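PDB 4OPE: Nrps/pks from Streptomyces albus, which catalyses decarboxylative carbon-carbon bond formation as the ketosynthase domain OzmH KS7 of the "AT-less" polyketide synthase that makes oxazolomycin. Local coordinates for the interface of chains A and B. Numbering follows the deposited sequence. Chains: chain A/B, Nrps/pks.

Contact 1: the interface of chains A and B. Residues chain A 271-272, 274-275, 279, 425-427; chain B 157, 160-161, 164-167, 169.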
# COMPACT_ATOMS: atom_id res chain seq x y z
N ASN A 271 0.27 6.20 -12.48
CA ASN A 271 1.41 5.72 -13.25
C ASN A 271 2.74 6.10 -12.59
O ASN A 271 2.79 6.45 -11.40
CB ASN A 271 1.30 6.24 -14.70
CG ASN A 271 1.73 7.69 -14.86
OD1 ASN A 271 1.83 8.47 -13.91
ND2 ASN A 271 1.97 8.06 -16.10
N HIS A 272 3.81 6.01 -13.36
CA HIS A 272 5.13 6.35 -12.85
C HIS A 272 5.96 7.03 -13.89
O HIS A 272 5.81 6.77 -15.08
CB HIS A 272 5.86 5.10 -12.37
CG HIS A 272 7.05 5.40 -11.52
ND1 HIS A 272 8.33 5.48 -12.02
CD2 HIS A 272 7.15 5.66 -10.19
CE1 HIS A 272 9.17 5.76 -11.04
NE2 HIS A 272 8.48 5.88 -9.92
N GLY A 274 8.88 6.42 -14.93
CA GLY A 274 9.95 5.58 -15.48
C GLY A 274 11.34 6.19 -15.27
O GLY A 274 11.57 6.87 -14.28
N ALA A 275 12.24 5.94 -16.23
CA ALA A 275 13.62 6.47 -16.22
C ALA A 275 13.66 7.84 -16.80
O ALA A 275 13.68 8.01 -18.01
CB ALA A 275 14.53 5.56 -17.06
N PHE A 279 16.40 9.95 -10.61
CA PHE A 279 15.51 9.37 -9.66
C PHE A 279 14.87 10.49 -8.93
O PHE A 279 15.55 11.36 -8.46
CB PHE A 279 16.28 8.54 -8.66
CG PHE A 279 15.42 7.89 -7.62
CD1 PHE A 279 14.36 7.07 -7.99
CD2 PHE A 279 15.70 8.07 -6.27
CE1 PHE A 279 13.58 6.44 -7.03
CE2 PHE A 279 14.92 7.45 -5.30
CZ PHE A 279 13.86 6.62 -5.69
N GLY A 425 9.04 10.35 -5.46
CA GLY A 425 9.73 9.22 -6.10
C GLY A 425 9.23 8.83 -7.48
O GLY A 425 9.71 7.85 -8.02
N GLY A 426 8.25 9.52 -8.03
CA GLY A 426 7.75 9.18 -9.37
C GLY A 426 6.32 8.63 -9.50
O GLY A 426 5.80 8.53 -10.61
N SER A 427 5.65 8.30 -8.40
CA SER A 427 4.31 7.72 -8.52
C SER A 427 3.30 8.82 -8.61
O SER A 427 3.20 9.66 -7.72
CB SER A 427 4.00 6.80 -7.34
OG SER A 427 4.82 5.62 -7.37
N ASN B 157 9.60 2.55 -6.22
CA ASN B 157 9.90 3.67 -7.08
C ASN B 157 11.29 3.52 -7.65
O ASN B 157 11.53 3.80 -8.82
CB ASN B 157 9.80 4.99 -6.31
CG ASN B 157 8.40 5.43 -6.04
OD1 ASN B 157 8.18 6.38 -5.25
ND2 ASN B 157 7.41 4.76 -6.64
N SER B 160 11.00 1.05 -10.45
CA SER B 160 10.34 1.64 -11.60
C SER B 160 11.28 2.61 -12.34
O SER B 160 11.22 2.73 -13.59
CB SER B 160 9.05 2.37 -11.20
OG SER B 160 8.10 1.47 -10.65
N TYR B 161 12.13 3.26 -11.56
CA TYR B 161 13.10 4.20 -12.11
C TYR B 161 14.14 3.48 -12.92
O TYR B 161 14.30 3.75 -14.08
CB TYR B 161 13.79 4.98 -11.00
CG TYR B 161 14.92 5.82 -11.45
CD1 TYR B 161 14.70 6.92 -12.25
CD2 TYR B 161 16.23 5.52 -11.11
CE1 TYR B 161 15.74 7.76 -12.66
CE2 TYR B 161 17.29 6.33 -11.53
CZ TYR B 161 17.04 7.46 -12.30
OH TYR B 161 18.05 8.33 -12.72
N ASP B 164 12.78 1.49 -15.96
CA ASP B 164 11.93 2.26 -16.87
C ASP B 164 10.53 1.65 -17.01
O ASP B 164 9.99 1.54 -18.09
CB ASP B 164 12.59 2.38 -18.25
CG ASP B 164 12.02 3.53 -19.10
OD1 ASP B 164 11.64 4.58 -18.55
OD2 ASP B 164 11.95 3.37 -20.33
N PHE B 165 9.94 1.29 -15.88
CA PHE B 165 8.56 0.86 -15.79
C PHE B 165 7.68 2.09 -15.45
O PHE B 165 7.84 2.71 -14.40
CB PHE B 165 8.47 -0.19 -14.67
CG PHE B 165 9.25 -1.48 -14.95
CD1 PHE B 165 9.70 -1.81 -16.22
CD2 PHE B 165 9.53 -2.36 -13.91
CE1 PHE B 165 10.37 -2.99 -16.45
CE2 PHE B 165 10.21 -3.55 -14.14
CZ PHE B 165 10.62 -3.88 -15.41
N ASP B 166 6.76 2.46 -16.34
CA ASP B 166 5.94 3.68 -16.18
C ASP B 166 4.42 3.40 -15.93
O ASP B 166 3.56 4.28 -16.07
CB ASP B 166 6.13 4.62 -17.37
CG ASP B 166 5.72 3.98 -18.69
OD1 ASP B 166 5.14 2.88 -18.68
OD2 ASP B 166 5.97 4.59 -19.76
N GLY B 167 4.12 2.17 -15.58
CA GLY B 167 2.83 1.85 -15.03
C GLY B 167 2.84 2.18 -13.54
O GLY B 167 3.71 2.91 -13.08
N SER B 169 3.34 2.23 -9.58
CA SER B 169 4.48 1.90 -8.77
C SER B 169 4.05 2.04 -7.33
O SER B 169 3.95 3.13 -6.81
CB SER B 169 5.66 2.85 -9.08
OG SER B 169 6.79 2.55 -8.26
O HOH W 1 1.89 4.91 -9.49
O HOH W 2 6.36 8.30 -5.35
O HOH W 3 2.46 5.78 -18.29
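Hydrogen bonds between small polar side chains form the core. The B:Asn157 amide gives ND2 to A:Ser427 OG at 2.8 Å, tilted 20° from the amide plane, and to B:Ser169 OG almost in that plane. A:Ser427 OG passes its own hydrogen to the carbonyl B:Ser169 O (2.7 Å), on a lone pair; a hydroxyl suits this spot because it accepts and donates at once. At the side, B:Asp164, CG anti to its backbone N (chi1 -161°), offers the anti lone pair of OD1 to A:Ala275 N at 2.8 Å.

Ring contacts flank this network. B:Ser160 lays CB over one face of the A:His272 imidazole, 3.4 Å from its centroid, while A:His272 NE2 donates to A:Gly425 O (3.0 Å), which helps to set the ring's rotation. A:Phe279 puts CA over the B:Tyr161 ring, and the two rings meet edge to face, planes 59° apart, with A:Phe279 CD1 3.7 Å from B:Tyr161 CB.

Water bridges further polar atoms: one A:Ser427 N to B:Asn157 OD1, another A:Asn271 O to B:Ser169 N.

The site sets the end of strand 263-272, the loop after it and the start of strand 427-434 in chain A against helix 152-163 and the loop leading to strand 169-173 in chain B.

Contact 2: the interface of chains A and B. Residues chain A 152-153, 169-173; chain B 152, 170-174.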
# COMPACT_ATOMS: atom_id res chain seq x y z
N TYR A 152 2.11 0.31 9.09
CA TYR A 152 1.20 0.93 8.15
C TYR A 152 -0.06 0.07 8.04
O TYR A 152 -1.15 0.59 8.14
CB TYR A 152 1.79 1.15 6.75
CG TYR A 152 2.86 2.22 6.61
CD1 TYR A 152 3.19 3.08 7.65
CD2 TYR A 152 3.54 2.39 5.40
CE1 TYR A 152 4.14 4.07 7.46
CE2 TYR A 152 4.52 3.36 5.22
CZ TYR A 152 4.83 4.19 6.25
OH TYR A 152 5.82 5.16 6.07
N ALA A 153 0.09 -1.23 7.85
CA ALA A 153 -1.08 -2.11 7.84
C ALA A 153 -1.93 -1.93 9.06
O ALA A 153 -3.15 -2.03 8.96
CB ALA A 153 -0.65 -3.54 7.78
N SER A 169 -8.39 -4.66 3.20
CA SER A 169 -7.84 -3.74 4.20
C SER A 169 -6.36 -3.53 3.88
O SER A 169 -5.57 -4.34 4.22
CB SER A 169 -8.03 -4.27 5.66
OG SER A 169 -7.50 -3.38 6.67
N ILE A 170 -6.01 -2.41 3.27
CA ILE A 170 -4.70 -2.21 2.70
C ILE A 170 -4.13 -0.87 3.02
O ILE A 170 -4.80 0.13 2.83
CB ILE A 170 -4.83 -2.26 1.17
CG1 ILE A 170 -5.51 -3.57 0.75
CG2 ILE A 170 -3.45 -2.09 0.53
CD1 ILE A 170 -5.68 -3.73 -0.75
N ALA A 171 -2.89 -0.81 3.47
CA ALA A 171 -2.22 0.46 3.60
C ALA A 171 -1.21 0.55 2.48
O ALA A 171 -0.68 -0.47 2.01
CB ALA A 171 -1.53 0.60 4.93
N LEU A 172 -0.93 1.75 2.03
CA LEU A 172 -0.05 1.85 0.86
C LEU A 172 0.77 3.14 0.87
O LEU A 172 0.33 4.15 1.39
CB LEU A 172 -0.83 1.64 -0.43
CG LEU A 172 -1.97 2.64 -0.58
CD1 LEU A 172 -1.59 3.70 -1.60
CD2 LEU A 172 -3.24 1.93 -1.02
N ASP A 173 2.00 3.05 0.37
CA ASP A 173 2.89 4.18 0.24
C ASP A 173 3.22 4.37 -1.24
O ASP A 173 3.79 3.49 -1.86
CB ASP A 173 4.16 3.90 1.06
CG ASP A 173 5.13 5.08 1.10
OD1 ASP A 173 4.76 6.17 0.60
OD2 ASP A 173 6.27 4.88 1.64
N TYR B 152 8.91 2.62 2.17
CA TYR B 152 8.32 1.53 1.39
C TYR B 152 8.20 1.89 -0.08
O TYR B 152 8.60 1.11 -0.98
CB TYR B 152 6.94 1.19 1.93
CG TYR B 152 6.96 0.57 3.30
CD1 TYR B 152 8.15 0.17 3.89
CD2 TYR B 152 5.77 0.29 3.97
CE1 TYR B 152 8.15 -0.44 5.12
CE2 TYR B 152 5.77 -0.31 5.21
CZ TYR B 152 6.98 -0.68 5.79
OH TYR B 152 7.02 -1.28 7.04
N ILE B 170 3.78 0.92 -6.69
CA ILE B 170 3.06 0.92 -5.45
C ILE B 170 3.63 -0.02 -4.45
O ILE B 170 3.87 -1.17 -4.75
CB ILE B 170 1.62 0.48 -5.68
CG1 ILE B 170 0.96 1.35 -6.74
CG2 ILE B 170 0.84 0.57 -4.38
CD1 ILE B 170 -0.50 1.02 -6.96
N ALA B 171 3.84 0.48 -3.24
CA ALA B 171 4.26 -0.35 -2.15
C ALA B 171 3.07 -0.50 -1.22
O ALA B 171 2.44 0.50 -0.93
CB ALA B 171 5.41 0.30 -1.41
N LEU B 172 2.82 -1.74 -0.75
CA LEU B 172 1.73 -2.01 0.18
C LEU B 172 2.07 -2.83 1.41
O LEU B 172 2.94 -3.67 1.37
CB LEU B 172 0.57 -2.68 -0.55
CG LEU B 172 0.92 -3.86 -1.43
CD1 LEU B 172 -0.11 -4.93 -1.32
CD2 LEU B 172 0.98 -3.39 -2.86
N ASP B 173 1.40 -2.56 2.52
CA ASP B 173 1.60 -3.39 3.72
C ASP B 173 0.25 -3.98 4.10
O ASP B 173 -0.67 -3.27 4.42
CB ASP B 173 2.17 -2.53 4.86
CG ASP B 173 2.33 -3.27 6.15
OD1 ASP B 173 2.25 -4.51 6.16
OD2 ASP B 173 2.55 -2.60 7.18
N THR B 174 0.12 -5.29 4.03
CA THR B 174 -1.00 -5.99 4.68
C THR B 174 -0.46 -7.04 5.64
O THR B 174 -1.15 -8.05 5.90
CB THR B 174 -1.96 -6.65 3.67
OG1 THR B 174 -1.28 -7.56 2.78
CG2 THR B 174 -2.64 -5.59 2.86
O HOH W 4 4.32 -1.24 8.11
O HOH W 5 7.23 4.72 4.06
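Strand 169-173 of each chain lies antiparallel to its copy, joining the two subunits through a continuous sheet that crosses the two-fold axis, as is usual in ketosynthase dimers of the thiolase fold. A:Leu172 pairs with B:Leu172 at the axis. On either side the backbone bonds run from B:Asp173 N to A:Ala171 O (3.0 Å) and from A:Asp173 N to B:Ala171 O (2.9 Å); the small methyl of A:Ala171, on the face turned to helix 152-163, lets that helix lie close to the sheet.

B:Asp173, with CG anti to the backbone N (chi1 177°), reaches the first turn of the partner helix. Its OD2 takes the amide hydrogen of A:Ala153 N at 2.9 Å, met from above the carboxylate plane, and the helix N-terminus would probably stabilise the negative charge. An alanine here would remove this acceptor and would probably loosen the hold on the start of the partner helix.

The A:Tyr152 and B:Tyr152 side chains reach toward each other across the axis, edge to face with planes 67° apart, and CD2 of A:Tyr152 lies 3.4 Å from CD2 of B:Tyr152. A tyrosine suits the axis because its ring packs against its copy while its phenol reaches water: A:Tyr152 OH binds a water at 2.5 Å that also meets A:Asp173 OD2 (2.6 Å) and B:Tyr152 N, linking the chains.

The strand ends on the aspartate that opens the DTMCSSS motif, whose cysteine is the ketosynthase nucleophile, so the pairing probably steadies both active sites as well as the dimer.

Contact 3: the interface of chains A and B. Residues chain A 184, 188, 270, 293, 297; chain B 120, 168, 192-194.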
# COMPACT_ATOMS: atom_id res chain seq x y z
N HIS A 184 -7.84 5.50 -5.95
CA HIS A 184 -7.85 4.74 -7.17
C HIS A 184 -8.06 3.27 -6.93
O HIS A 184 -8.85 2.65 -7.60
CB HIS A 184 -6.58 4.99 -7.94
CG HIS A 184 -6.35 4.05 -9.07
ND1 HIS A 184 -6.86 4.28 -10.32
CD2 HIS A 184 -5.61 2.92 -9.16
CE1 HIS A 184 -6.45 3.32 -11.14
NE2 HIS A 184 -5.69 2.48 -10.45
N ARG A 188 -11.42 0.83 -7.93
CA ARG A 188 -11.38 -0.38 -8.74
C ARG A 188 -11.80 -1.58 -7.94
O ARG A 188 -12.32 -2.52 -8.49
CB ARG A 188 -10.01 -0.58 -9.37
CG ARG A 188 -9.65 0.51 -10.39
CD ARG A 188 -10.22 0.28 -11.79
NE ARG A 188 -9.19 0.36 -12.83
CZ ARG A 188 -8.87 1.46 -13.53
NH1 ARG A 188 -9.46 2.64 -13.33
NH2 ARG A 188 -7.91 1.37 -14.44
N VAL A 270 -3.32 6.24 -12.29
CA VAL A 270 -1.99 6.23 -11.69
C VAL A 270 -0.95 5.73 -12.68
O VAL A 270 -1.24 4.99 -13.61
CB VAL A 270 -1.92 5.44 -10.36
CG1 VAL A 270 -2.96 5.95 -9.39
CG2 VAL A 270 -2.12 3.94 -10.59
N GLU A 293 -4.97 10.28 -20.19
CA GLU A 293 -5.71 9.06 -19.96
C GLU A 293 -6.90 9.31 -19.05
O GLU A 293 -8.02 8.94 -19.36
CB GLU A 293 -4.78 8.06 -19.32
CG GLU A 293 -5.01 6.61 -19.66
CD GLU A 293 -3.84 5.77 -19.18
OE1 GLU A 293 -2.70 6.14 -19.58
OE2 GLU A 293 -4.03 4.81 -18.38
N ARG A 297 -10.75 8.39 -19.94
CA ARG A 297 -11.63 7.52 -19.16
C ARG A 297 -12.86 8.27 -18.65
O ARG A 297 -13.92 7.68 -18.52
CB ARG A 297 -10.89 6.94 -17.99
CG ARG A 297 -9.92 5.85 -18.39
CD ARG A 297 -8.94 5.67 -17.25
NE ARG A 297 -7.99 4.60 -17.47
CZ ARG A 297 -7.03 4.28 -16.61
NH1 ARG A 297 -6.89 4.97 -15.46
NH2 ARG A 297 -6.20 3.27 -16.88
N ARG B 120 3.67 -1.30 -21.23
CA ARG B 120 3.56 -0.52 -20.01
C ARG B 120 3.67 -1.46 -18.83
O ARG B 120 2.82 -2.32 -18.67
CB ARG B 120 2.23 0.16 -20.00
CG ARG B 120 2.12 1.32 -19.07
CD ARG B 120 0.75 1.86 -19.31
NE ARG B 120 0.64 3.22 -18.91
CZ ARG B 120 -0.47 3.92 -19.08
NH1 ARG B 120 -1.52 3.35 -19.66
NH2 ARG B 120 -0.52 5.17 -18.67
N PRO B 168 1.86 1.68 -12.79
CA PRO B 168 1.76 1.96 -11.37
C PRO B 168 3.00 1.52 -10.65
O PRO B 168 3.63 0.56 -11.07
CB PRO B 168 0.58 1.11 -10.93
CG PRO B 168 -0.29 1.00 -12.13
CD PRO B 168 0.65 1.00 -13.30
N ASP B 192 -7.66 -4.25 -15.77
CA ASP B 192 -8.25 -2.92 -15.92
C ASP B 192 -7.52 -1.97 -16.88
O ASP B 192 -7.98 -0.84 -17.10
CB ASP B 192 -8.28 -2.21 -14.57
CG ASP B 192 -9.43 -2.61 -13.72
OD1 ASP B 192 -10.59 -2.47 -14.18
OD2 ASP B 192 -9.18 -3.01 -12.56
N GLY B 193 -6.36 -2.36 -17.40
CA GLY B 193 -5.63 -1.50 -18.32
C GLY B 193 -4.71 -0.45 -17.70
O GLY B 193 -4.32 0.51 -18.39
N ASP B 194 -4.33 -0.59 -16.42
CA ASP B 194 -3.35 0.35 -15.84
C ASP B 194 -1.97 0.01 -16.41
O ASP B 194 -1.10 0.87 -16.53
CB ASP B 194 -3.31 0.30 -14.29
CG ASP B 194 -4.59 0.75 -13.66
OD1 ASP B 194 -5.14 1.75 -14.10
OD2 ASP B 194 -5.06 0.11 -12.71
O HOH W 6 -4.20 4.15 -14.30
O HOH W 7 -0.29 3.46 -15.63
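A:Val270 and B:Pro168 make the apolar centre, crossing at about a right angle with A:Val270 CG2 3.8 Å from B:Pro168 CG; two compact, rigid side chains suit a close meeting of backbones. The other valine branch, CG1, lies over the rim of one face of the A:His184 ring.

That ring turns its edge to B:Asp194, tip to tip, though the NE2 to OD2 hydrogen bond is weak. B:Asp194 is the hub of charge. Its OD1 forms a salt bridge with A:Arg188 NH2 at 2.8 Å, the N-H pointing away, and a longer one with A:Arg297 NH2 (3.3 Å), and it also holds a water at 2.6 Å that is bound by A:Val270 N and A:Arg297 NH1. A carboxylate here would probably offset two guanidinium groups, A:Arg188 NH2 lying 3.4 Å above the plane of A:Arg297.

Farther out, the bent A:Arg188 chain brings NE into a salt bridge with B:Asp192 OD2 (3.4 Å). At the opposite rim the extended B:Arg120 makes a salt bridge and hydrogen bond from NH2 to A:Glu293 OE1 at 2.6 Å, on the syn lone pair and nearly in the guanidinium plane.

Helices 178-192 and 284-298 and strand 263-272 of chain A thus face loop residues of chain B, including B:Asp192 to B:Asp194, the turn at the end of the chain B copy of helix 178-192.

The three contacts form a triangle: the C-alpha centre of contact 1 is about 17 Å from that of contact 2 and 14 Å from that of contact 3, with contacts 2 and 3 about 18 Å apart. Strand 263-272 of chain A serves contacts 1 and 3, through neighbouring residues A:Val270 to A:His272. In chain B one stretch runs through all three, from helix 152-163 to strand 169-173, with B:Pro168 in contact 3 flanked by residues of contact 1. Together with their symmetry twins they form a continuous dimer interface, passing from paired strands at the axis to a charged rim.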